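Side-chain contacts in protein yahD a copper inducible hydrolase (Lactococcus lactis subsp. lactis, PDB 3OG9), which is a copper-inducible member of the alpha/beta hydrolase family that binds D-malate and probably acts as a hydrolase: residues G50-Q55 against Y60-G65; E81-L86 against L117-R122; W85-V90 against G123-D128. All blocks are in the same frame, centred on the assembly; numbering follows the deposited sequence.

Contacts 2 and 3 use successive turns of helix 76-97 and share Trp85 and Leu86, so their centres lie only about 7 Å apart, on the same side of the chain's centre; Lys124 of contact 3 also forms a salt bridge with Asp84 of contact 2. Contact 1, in the loop between strand 45-48 and that helix, sits about 15 Å from contact 2 and 19 Å from contact 3, centre to centre. A salt bridge ties this loop to the helix: Arg51 NE lies 2.9 Å from Glu82 OE1. Contact 1 alone reaches the malate, through Phe61; the Thr83 side chain of contact 2 stays about 10 Å from the ligand, and contact 3 lies away from the pocket.

Contact 1: residues G50-Q55 against Y60-G65; sequences GRINEQ and YFKLRG. With MLT (D-malate), chain C.
The hydroxyl of Tyr60, whose ring lies against Gly50, is gripped from outside the two segments: OH bonds to the carbonyl O of Ile48 and to N of His23. Those bonds fix the far end of the ring, while Gly50 CA sits over one face, 3.8 Å from the ring centroid and 29° off the normal, the geometry of a CH-pi contact. His23 also stacks on this tyrosine and takes the Gly50 N-H on NE2. Beside the ring the two backbones are joined through a water, which donates to Tyr60 O at 2.8 Å and accepts from Arg51 N at 2.9 Å.

Further along, Ile52 turns CG1 onto the backbone, 3.7 Å from Phe61 CA. Its CD1 and CG2 each come to 4.1 Å from Lys62 CG, and the two side chains cross at about a right angle. The lysine then bends at chi3 and again at chi4, bringing CE to 3.3 Å from Glu54 OE1. Lys62 NZ is farther from Glu54 OE1, at 3.7 Å, so the salt bridge is long.

With Phe61 CG between the backbone N and the carbonyl carbon (chi1 67°), the ring reaches the ligand obliquely, CZ lying 3.8 Å from malate O1. Arg59, which also binds malate, makes a cation-pi contact with this ring. Asn111 accepts the Tyr60 N-H on OD1 and bonds malate through ND2, so the loop backbone helps position a ligand-binding residue. The two roughly parallel parts of the loop (29° apart) thus place Phe61 in the malate pocket of an alpha/beta hydrolase.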
loop_
_atom_site.group_PDB
_atom_site.type_symbol
_atom_site.label_atom_id
_atom_site.label_comp_id
_atom_site.label_asym_id
_atom_site.label_seq_id
_atom_site.Cartn_x
_atom_site.Cartn_y
_atom_site.Cartn_z
ATOM N N GLY A 50 2.478 -2.414 -11.244
ATOM C CA GLY A 50 1.154 -2.951 -11.530
ATOM C C GLY A 50 1.109 -3.448 -12.974
ATOM O O GLY A 50 1.835 -2.956 -13.844
ATOM N N ARG A 51 0.247 -4.425 -13.229
ATOM C CA ARG A 51 0.168 -5.072 -14.544
ATOM C C ARG A 51 -0.816 -4.387 -15.503
ATOM O O ARG A 51 -0.815 -4.695 -16.691
ATOM C CB ARG A 51 -0.269 -6.515 -14.371
ATOM C CG ARG A 51 0.793 -7.400 -13.783
ATOM C CD ARG A 51 0.531 -8.859 -14.179
ATOM N NE ARG A 51 -0.789 -9.332 -13.770
ATOM C CZ ARG A 51 -1.210 -10.570 -13.995
ATOM N NH1 ARG A 51 -0.395 -11.427 -14.593
ATOM N NH2 ARG A 51 -2.419 -10.950 -13.634
ATOM N N ILE A 52 -1.648 -3.483 -14.986
ATOM C CA ILE A 52 -2.646 -2.737 -15.776
ATOM C C ILE A 52 -2.054 -1.474 -16.421
ATOM O O ILE A 52 -1.430 -0.657 -15.742
ATOM C CB ILE A 52 -3.892 -2.402 -14.905
ATOM C CG1 ILE A 52 -4.477 -3.680 -14.246
ATOM C CG2 ILE A 52 -4.968 -1.641 -15.690
ATOM C CD1 ILE A 52 -4.779 -4.834 -15.201
ATOM N N ASN A 53 -2.325 -1.286 -17.717
ATOM C CA ASN A 53 -1.714 -0.200 -18.485
ATOM C C ASN A 53 -2.663 0.523 -19.471
ATOM O O ASN A 53 -2.204 1.133 -20.443
ATOM C CB ASN A 53 -0.491 -0.765 -19.213
ATOM C CG ASN A 53 0.429 0.302 -19.756
ATOM O OD1 ASN A 53 0.651 1.354 -19.136
ATOM N ND2 ASN A 53 1.002 0.021 -20.923
ATOM N N GLU A 54 -3.970 0.487 -19.198
ATOM C CA GLU A 54 -4.977 1.053 -20.099
ATOM C C GLU A 54 -4.619 2.495 -20.397
ATOM O O GLU A 54 -4.460 3.317 -19.478
ATOM C CB GLU A 54 -6.393 0.879 -19.533
ATOM C CG GLU A 54 -6.615 -0.559 -19.069
ATOM C CD GLU A 54 -8.058 -0.986 -18.966
ATOM O OE1 GLU A 54 -8.350 -2.081 -19.483
ATOM O OE2 GLU A 54 -8.886 -0.265 -18.366
ATOM N N GLN A 55 -4.410 2.744 -21.700
ATOM C CA GLN A 55 -3.949 4.025 -22.252
ATOM C C GLN A 55 -2.605 4.495 -21.687
ATOM O O GLN A 55 -2.395 5.700 -21.469
ATOM C CB GLN A 55 -5.039 5.102 -22.120
ATOM C CG GLN A 55 -6.380 4.686 -22.768
ATOM C CD GLN A 55 -7.438 5.783 -22.748
ATOM O OE1 GLN A 55 -7.646 6.462 -21.729
ATOM N NE2 GLN A 55 -8.144 5.938 -23.877
ATOM N N TYR A 60 -2.663 -0.967 -10.608
ATOM C CA TYR A 60 -2.729 -2.346 -10.096
ATOM C C TYR A 60 -3.989 -3.113 -10.443
ATOM O O TYR A 60 -3.991 -4.342 -10.388
ATOM C CB TYR A 60 -2.505 -2.380 -8.587
ATOM C CG TYR A 60 -1.076 -2.097 -8.257
ATOM C CD1 TYR A 60 -0.108 -3.103 -8.330
ATOM C CD2 TYR A 60 -0.666 -0.777 -7.949
ATOM C CE1 TYR A 60 1.231 -2.816 -8.066
ATOM C CE2 TYR A 60 0.677 -0.496 -7.676
ATOM C CZ TYR A 60 1.600 -1.508 -7.719
ATOM O OH TYR A 60 2.926 -1.221 -7.460
ATOM N N PHE A 61 -5.062 -2.420 -10.799
ATOM C CA PHE A 61 -6.331 -3.101 -11.146
ATOM C C PHE A 61 -7.180 -2.144 -11.966
ATOM O O PHE A 61 -6.910 -0.946 -12.007
ATOM C CB PHE A 61 -7.083 -3.615 -9.875
ATOM C CG PHE A 61 -7.596 -2.518 -9.003
ATOM C CD1 PHE A 61 -8.844 -1.936 -9.256
ATOM C CD2 PHE A 61 -6.810 -2.004 -7.986
ATOM C CE1 PHE A 61 -9.319 -0.878 -8.488
ATOM C CE2 PHE A 61 -7.285 -0.924 -7.196
ATOM C CZ PHE A 61 -8.560 -0.372 -7.445
ATOM N N LYS A 62 -8.159 -2.688 -12.675
ATOM C CA LYS A 62 -8.925 -1.900 -13.652
ATOM C C LYS A 62 -9.989 -1.032 -12.994
ATOM O O LYS A 62 -10.496 -1.366 -11.913
ATOM C CB LYS A 62 -9.603 -2.847 -14.639
ATOM C CG LYS A 62 -8.629 -3.500 -15.599
ATOM C CD LYS A 62 -9.282 -4.692 -16.310
ATOM C CE LYS A 62 -9.909 -4.292 -17.630
ATOM N NZ LYS A 62 -11.170 -3.519 -17.501
ATOM N N LEU A 63 -10.324 0.071 -13.666
ATOM C CA LEU A 63 -11.456 0.915 -13.344
ATOM C C LEU A 63 -12.593 0.526 -14.271
ATOM O O LEU A 63 -12.372 -0.230 -15.238
ATOM C CB LEU A 63 -11.122 2.397 -13.580
ATOM C CG LEU A 63 -10.050 2.938 -12.601
ATOM C CD1 LEU A 63 -9.706 4.385 -12.911
ATOM C CD2 LEU A 63 -10.479 2.766 -11.117
ATOM N N ARG A 64 -13.779 1.076 -14.007
ATOM C CA ARG A 64 -14.988 0.721 -14.772
ATOM C C ARG A 64 -15.380 1.566 -16.029
ATOM O O ARG A 64 -16.404 1.296 -16.631
ATOM C CB ARG A 64 -16.186 0.399 -13.834
ATOM C CG ARG A 64 -15.987 -0.835 -12.939
ATOM C CD ARG A 64 -17.368 -1.330 -12.462
ATOM N NE ARG A 64 -17.289 -2.240 -11.304
ATOM C CZ ARG A 64 -17.069 -3.544 -11.389
ATOM N NH1 ARG A 64 -16.871 -4.115 -12.580
ATOM N NH2 ARG A 64 -17.038 -4.285 -10.263
ATOM N N GLY A 65 -14.656 2.589 -16.494
ATOM C CA GLY A 65 -14.828 4.026 -16.329
ATOM C C GLY A 65 -16.124 4.757 -16.083
ATOM O O GLY A 65 -16.864 5.260 -16.995
HETATM C C1 MLT C . -7.563 3.638 -6.957
HETATM O O1 MLT C . -7.796 3.272 -8.141
HETATM O O2 MLT C . -6.888 2.913 -6.187
HETATM C C2 MLT C . -8.120 4.948 -6.443
HETATM O O3 MLT C . -8.929 5.592 -7.411
HETATM C C3 MLT C . -7.010 5.881 -5.958
HETATM C C4 MLT C . -6.111 6.375 -7.067
HETATM O O4 MLT C . -5.686 7.547 -6.977
HETATM O O5 MLT C . -5.751 5.679 -8.053
HETATM O O HOH W 1 -1.577 -5.541 -11.280
#

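Contact 2: residues E81-L86 against L117-R122; sequences EETDWL and LNMFLR
Met119 meets Thr83 and Leu86 in two different orientations. Against Thr83 the side chains run past each other in opposite directions, and the contact is made low on the methionine: its CG lies 3.7 Å from the methyl CG2 of Thr83 and equally near CB. Against Leu86 it crosses at about a right angle. The bend at chi3 (-51°) turns the methionine's methyl toward the leucine, so that CE lies 3.7 Å from Leu86 CD2, while SD is 3.9 Å from the same CD2. Leu86 extends CG anti to its backbone N (chi1 -175°), which carries its branch out to the sulfur and methyl.

All three residues are buried and the meeting surface is apolar. The threonine presents CG2, and its hydroxyl OG1 is bonded back to the carbonyl O of Leu79 on its own helix and probably also to Lys124 NZ. The nearest CA atoms, those of Thr83 and Met119, are 6.6 Å apart. Val115, one turn before Met119, also touches Thr83 and Leu86, extending the same interface. This is close packing between helices 76-97 and 111-121, which flank strand 105-109 in the alpha/beta hydrolase fold, the second following the probable nucleophile elbow at Ser110.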
loop_
_atom_site.group_PDB
_atom_site.type_symbol
_atom_site.label_atom_id
_atom_site.label_comp_id
_atom_site.label_asym_id
_atom_site.label_seq_id
_atom_site.Cartn_x
_atom_site.Cartn_y
_atom_site.Cartn_z
ATOM N N GLU A 81 -8.312 -10.657 -9.070
ATOM C CA GLU A 81 -7.341 -11.371 -9.909
ATOM C C GLU A 81 -5.911 -10.828 -9.712
ATOM O O GLU A 81 -4.946 -11.598 -9.583
ATOM C CB GLU A 81 -7.735 -11.317 -11.387
ATOM C CG GLU A 81 -8.995 -12.121 -11.697
ATOM C CD GLU A 81 -9.755 -11.596 -12.928
ATOM O OE1 GLU A 81 -9.156 -10.877 -13.761
ATOM O OE2 GLU A 81 -10.964 -11.905 -13.059
ATOM N N GLU A 82 -5.780 -9.501 -9.670
ATOM C CA GLU A 82 -4.440 -8.881 -9.628
ATOM C C GLU A 82 -3.831 -9.026 -8.248
ATOM O O GLU A 82 -2.603 -9.180 -8.116
ATOM C CB GLU A 82 -4.479 -7.411 -10.033
ATOM C CG GLU A 82 -4.852 -7.200 -11.506
ATOM C CD GLU A 82 -3.866 -7.874 -12.451
ATOM O OE1 GLU A 82 -2.629 -7.718 -12.303
ATOM O OE2 GLU A 82 -4.338 -8.602 -13.343
ATOM N N THR A 83 -4.671 -9.009 -7.220
ATOM C CA THR A 83 -4.131 -9.251 -5.872
ATOM C C THR A 83 -3.698 -10.719 -5.648
ATOM O O THR A 83 -2.747 -10.969 -4.909
ATOM C CB THR A 83 -5.010 -8.741 -4.744
ATOM O OG1 THR A 83 -6.312 -9.327 -4.815
ATOM C CG2 THR A 83 -5.105 -7.180 -4.794
ATOM N N ASP A 84 -4.354 -11.668 -6.310
ATOM C CA ASP A 84 -3.864 -13.072 -6.306
ATOM C C ASP A 84 -2.517 -13.127 -6.991
ATOM O O ASP A 84 -1.564 -13.766 -6.498
ATOM C CB ASP A 84 -4.826 -14.018 -7.004
ATOM C CG ASP A 84 -6.032 -14.377 -6.148
ATOM O OD1 ASP A 84 -6.101 -13.998 -4.963
ATOM O OD2 ASP A 84 -6.927 -15.021 -6.694
ATOM N N TRP A 85 -2.418 -12.435 -8.123
ATOM C CA TRP A 85 -1.170 -12.386 -8.872
ATOM C C TRP A 85 -0.058 -11.739 -8.048
ATOM O O TRP A 85 1.045 -12.290 -7.936
ATOM C CB TRP A 85 -1.329 -11.628 -10.201
ATOM C CG TRP A 85 0.046 -11.426 -10.813
ATOM C CD1 TRP A 85 0.791 -12.350 -11.476
ATOM C CD2 TRP A 85 0.848 -10.249 -10.720
ATOM N NE1 TRP A 85 2.005 -11.800 -11.857
ATOM C CE2 TRP A 85 2.060 -10.512 -11.393
ATOM C CE3 TRP A 85 0.641 -8.978 -10.169
ATOM C CZ2 TRP A 85 3.060 -9.560 -11.516
ATOM C CZ3 TRP A 85 1.636 -8.034 -10.296
ATOM C CH2 TRP A 85 2.839 -8.337 -10.958
ATOM N N LEU A 86 -0.367 -10.587 -7.436
ATOM C CA LEU A 86 0.636 -9.859 -6.683
ATOM C C LEU A 86 1.110 -10.629 -5.438
ATOM O O LEU A 86 2.275 -10.643 -5.152
ATOM C CB LEU A 86 0.129 -8.456 -6.295
ATOM C CG LEU A 86 1.119 -7.499 -5.601
ATOM C CD1 LEU A 86 2.386 -7.298 -6.393
ATOM C CD2 LEU A 86 0.426 -6.153 -5.349
ATOM N N LEU A 117 -3.460 -2.418 1.352
ATOM C CA LEU A 117 -4.459 -2.405 2.409
ATOM C C LEU A 117 -5.537 -3.453 2.181
ATOM O O LEU A 117 -5.969 -4.143 3.106
ATOM C CB LEU A 117 -5.085 -1.030 2.488
ATOM C CG LEU A 117 -4.217 0.029 3.132
ATOM C CD1 LEU A 117 -4.876 1.393 2.858
ATOM C CD2 LEU A 117 -4.045 -0.239 4.636
ATOM N N ASN A 118 -5.941 -3.602 0.927
ATOM C CA ASN A 118 -6.911 -4.639 0.595
ATOM C C ASN A 118 -6.367 -6.072 0.777
ATOM O O ASN A 118 -7.048 -6.917 1.362
ATOM C CB ASN A 118 -7.451 -4.409 -0.822
ATOM C CG ASN A 118 -8.596 -5.357 -1.167
ATOM O OD1 ASN A 118 -8.373 -6.425 -1.729
ATOM N ND2 ASN A 118 -9.821 -4.964 -0.823
ATOM N N MET A 119 -5.146 -6.334 0.299
ATOM C CA MET A 119 -4.477 -7.627 0.505
ATOM C C MET A 119 -4.350 -7.999 1.987
ATOM O O MET A 119 -4.548 -9.159 2.361
ATOM C CB MET A 119 -3.094 -7.609 -0.127
ATOM C CG MET A 119 -3.181 -7.733 -1.659
ATOM S SD MET A 119 -1.584 -7.809 -2.490
ATOM C CE MET A 119 -0.744 -6.399 -1.805
ATOM N N PHE A 120 -4.031 -7.002 2.799
ATOM C CA PHE A 120 -3.812 -7.164 4.247
ATOM C C PHE A 120 -5.142 -7.567 4.879
ATOM O O PHE A 120 -5.225 -8.565 5.639
ATOM C CB PHE A 120 -3.380 -5.809 4.794
ATOM C CG PHE A 120 -2.773 -5.848 6.170
ATOM C CD1 PHE A 120 -1.791 -6.781 6.488
ATOM C CD2 PHE A 120 -3.141 -4.906 7.117
ATOM C CE1 PHE A 120 -1.180 -6.797 7.762
ATOM C CE2 PHE A 120 -2.538 -4.902 8.386
ATOM C CZ PHE A 120 -1.547 -5.858 8.698
ATOM N N LEU A 121 -6.178 -6.798 4.554
ATOM C CA LEU A 121 -7.517 -7.003 5.120
ATOM C C LEU A 121 -8.187 -8.298 4.628
ATOM O O LEU A 121 -9.012 -8.885 5.340
ATOM C CB LEU A 121 -8.404 -5.787 4.825
ATOM C CG LEU A 121 -8.125 -4.579 5.716
ATOM C CD1 LEU A 121 -8.741 -3.322 5.154
ATOM C CD2 LEU A 121 -8.646 -4.826 7.124
ATOM N N ARG A 122 -7.840 -8.726 3.416
ATOM C CA ARG A 122 -8.336 -9.973 2.865
ATOM C C ARG A 122 -7.515 -11.156 3.345
ATOM O O ARG A 122 -7.863 -12.296 3.016
ATOM C CB ARG A 122 -8.280 -9.932 1.327
ATOM C CG ARG A 122 -9.390 -9.105 0.651
ATOM C CD ARG A 122 -10.678 -9.892 0.635
ATOM N NE ARG A 122 -11.774 -9.280 -0.105
ATOM C CZ ARG A 122 -12.954 -9.867 -0.260
ATOM N NH1 ARG A 122 -13.167 -11.059 0.279
ATOM N NH2 ARG A 122 -13.922 -9.280 -0.944
#

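Contact 3: residues W85-V90 against G123-D128; sequences WLTDEV and GKINFD
Thr87 and Ile125 meet where helix 76-97 packs on the turn that follows helix 111-121 in the alpha/beta hydrolase fold. That turn begins with a Schellman motif: Gly123 leaves the helix at positive phi (69°), with two bonds back into the last turn. The first shell of the contact holds one polar bond: in the conformer described, one of two modelled for this residue, Thr87 OG1 lies anti to the backbone N and donates to the carbonyl O of Lys124 at 2.8 Å. The donor approaches with a C=O...O angle of 131° and stands 49° out of the carbonyl plane, hence not directed at a lone pair.

Beside this bond the threonine and isoleucine run past each other in opposite directions, Ile125 CG1 lying 3.7 Å from Thr87 CB. The isoleucine's outer methyl goes on to Val90, the side chains crossing obliquely: Ile125 CD1 is 3.9 Å from Val90 CG2 and 3.8 Å from Thr87 CA.

A second shell positions these groups. The Lys124 side chain is extended and leads away from Thr87, its NZ forming salt bridges with Asp84 and Asp80 and probably a hydrogen bond with Thr83 OG1; this pins the turn to the preceding turns of the same helix 76-97. Val90 also packs on Leu20 and Ile48 of the sheet, and Ile125 on Val101. On its other branch the isoleucine is backed by an aromatic ring: Ile125 CG2 rests on the middle of the Phe127 ring, 3.7 Å from its plane.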
loop_
_atom_site.group_PDB
_atom_site.type_symbol
_atom_site.label_atom_id
_atom_site.label_comp_id
_atom_site.label_asym_id
_atom_site.label_seq_id
_atom_site.Cartn_x
_atom_site.Cartn_y
_atom_site.Cartn_z
ATOM N N TRP A 85 -2.418 -12.435 -8.123
ATOM C CA TRP A 85 -1.170 -12.386 -8.872
ATOM C C TRP A 85 -0.058 -11.739 -8.048
ATOM O O TRP A 85 1.045 -12.290 -7.936
ATOM C CB TRP A 85 -1.329 -11.628 -10.201
ATOM C CG TRP A 85 0.046 -11.426 -10.813
ATOM C CD1 TRP A 85 0.791 -12.350 -11.476
ATOM C CD2 TRP A 85 0.848 -10.249 -10.720
ATOM N NE1 TRP A 85 2.005 -11.800 -11.857
ATOM C CE2 TRP A 85 2.060 -10.512 -11.393
ATOM C CE3 TRP A 85 0.641 -8.978 -10.169
ATOM C CZ2 TRP A 85 3.060 -9.560 -11.516
ATOM C CZ3 TRP A 85 1.636 -8.034 -10.296
ATOM C CH2 TRP A 85 2.839 -8.337 -10.958
ATOM N N LEU A 86 -0.367 -10.587 -7.436
ATOM C CA LEU A 86 0.636 -9.859 -6.683
ATOM C C LEU A 86 1.110 -10.629 -5.438
ATOM O O LEU A 86 2.275 -10.643 -5.152
ATOM C CB LEU A 86 0.129 -8.456 -6.295
ATOM C CG LEU A 86 1.119 -7.499 -5.601
ATOM C CD1 LEU A 86 2.386 -7.298 -6.393
ATOM C CD2 LEU A 86 0.426 -6.153 -5.349
ATOM N N THR A 87 0.192 -11.254 -4.710
ATOM C CA THR A 87 0.612 -12.049 -3.548
ATOM C C THR A 87 1.575 -13.172 -3.982
ATOM O O THR A 87 2.600 -13.396 -3.344
ATOM C CB THR A 87 -0.587 -12.552 -2.671
ATOM O OG1 THR A 87 -0.091 -13.366 -1.593
ATOM C CG2 THR A 87 -1.559 -13.350 -3.476
ATOM N N ASP A 88 1.283 -13.818 -5.109
ATOM C CA ASP A 88 2.101 -14.935 -5.593
ATOM C C ASP A 88 3.440 -14.380 -6.069
ATOM O O ASP A 88 4.486 -14.973 -5.840
ATOM C CB ASP A 88 1.400 -15.723 -6.707
ATOM C CG ASP A 88 0.260 -16.597 -6.180
ATOM O OD1 ASP A 88 0.168 -16.822 -4.950
ATOM O OD2 ASP A 88 -0.576 -17.021 -7.009
ATOM N N GLU A 89 3.407 -13.209 -6.697
ATOM C CA GLU A 89 4.615 -12.572 -7.180
ATOM C C GLU A 89 5.512 -12.139 -6.026
ATOM O O GLU A 89 6.737 -12.307 -6.096
ATOM C CB GLU A 89 4.278 -11.369 -8.072
ATOM C CG GLU A 89 5.443 -10.879 -8.938
ATOM C CD GLU A 89 5.821 -11.889 -10.054
ATOM O OE1 GLU A 89 5.033 -12.843 -10.292
ATOM O OE2 GLU A 89 6.913 -11.736 -10.665
ATOM N N VAL A 90 4.924 -11.582 -4.973
ATOM C CA VAL A 90 5.694 -11.227 -3.783
ATOM C C VAL A 90 6.396 -12.458 -3.196
ATOM O O VAL A 90 7.574 -12.392 -2.873
ATOM C CB VAL A 90 4.807 -10.519 -2.701
ATOM C CG1 VAL A 90 5.539 -10.421 -1.387
ATOM C CG2 VAL A 90 4.381 -9.116 -3.213
ATOM N N GLY A 123 -6.401 -10.897 4.045
ATOM C CA GLY A 123 -5.486 -11.964 4.510
ATOM C C GLY A 123 -4.702 -12.678 3.409
ATOM O O GLY A 123 -4.319 -13.840 3.563
ATOM N N LYS A 124 -4.449 -11.986 2.302
ATOM C CA LYS A 124 -3.688 -12.575 1.202
ATOM C C LYS A 124 -2.172 -12.466 1.423
ATOM O O LYS A 124 -1.411 -13.311 0.923
ATOM C CB LYS A 124 -4.082 -11.969 -0.143
ATOM C CG LYS A 124 -5.532 -12.173 -0.593
ATOM C CD LYS A 124 -5.656 -11.732 -2.077
ATOM C CE LYS A 124 -7.058 -11.944 -2.609
ATOM N NZ LYS A 124 -7.191 -11.857 -4.119
ATOM N N ILE A 125 -1.738 -11.437 2.153
ATOM C CA ILE A 125 -0.328 -11.282 2.555
ATOM C C ILE A 125 -0.261 -10.889 4.046
ATOM O O ILE A 125 -0.957 -9.979 4.492
ATOM C CB ILE A 125 0.477 -10.209 1.723
ATOM C CG1 ILE A 125 0.451 -10.485 0.223
ATOM C CG2 ILE A 125 1.973 -10.182 2.134
ATOM C CD1 ILE A 125 1.525 -9.691 -0.651
ATOM N N ASN A 126 0.595 -11.580 4.791
ATOM C CA ASN A 126 0.844 -11.275 6.197
ATOM C C ASN A 126 1.991 -10.260 6.368
ATOM O O ASN A 126 3.059 -10.588 6.924
ATOM C CB ASN A 126 1.152 -12.579 6.938
ATOM C CG ASN A 126 1.174 -12.403 8.449
ATOM O OD1 ASN A 126 0.396 -11.631 9.022
ATOM N ND2 ASN A 126 2.085 -13.102 9.091
ATOM N N PHE A 127 1.775 -9.032 5.887
ATOM C CA PHE A 127 2.738 -7.941 6.144
ATOM C C PHE A 127 2.925 -7.730 7.653
ATOM O O PHE A 127 1.981 -7.878 8.445
ATOM C CB PHE A 127 2.257 -6.595 5.573
ATOM C CG PHE A 127 2.126 -6.549 4.068
ATOM C CD1 PHE A 127 3.238 -6.711 3.250
ATOM C CD2 PHE A 127 0.883 -6.281 3.490
ATOM C CE1 PHE A 127 3.115 -6.639 1.847
ATOM C CE2 PHE A 127 0.742 -6.203 2.114
ATOM C CZ PHE A 127 1.858 -6.388 1.287
ATOM N N ASP A 128 4.126 -7.327 8.040
ATOM C CA ASP A 128 4.361 -6.962 9.433
ATOM C C ASP A 128 3.743 -5.590 9.755
ATOM O O ASP A 128 3.113 -5.410 10.813
ATOM C CB ASP A 128 5.855 -6.962 9.746
ATOM C CG ASP A 128 6.123 -6.640 11.204
ATOM O OD1 ASP A 128 5.565 -7.358 12.062
ATOM O OD2 ASP A 128 6.852 -5.664 11.484
#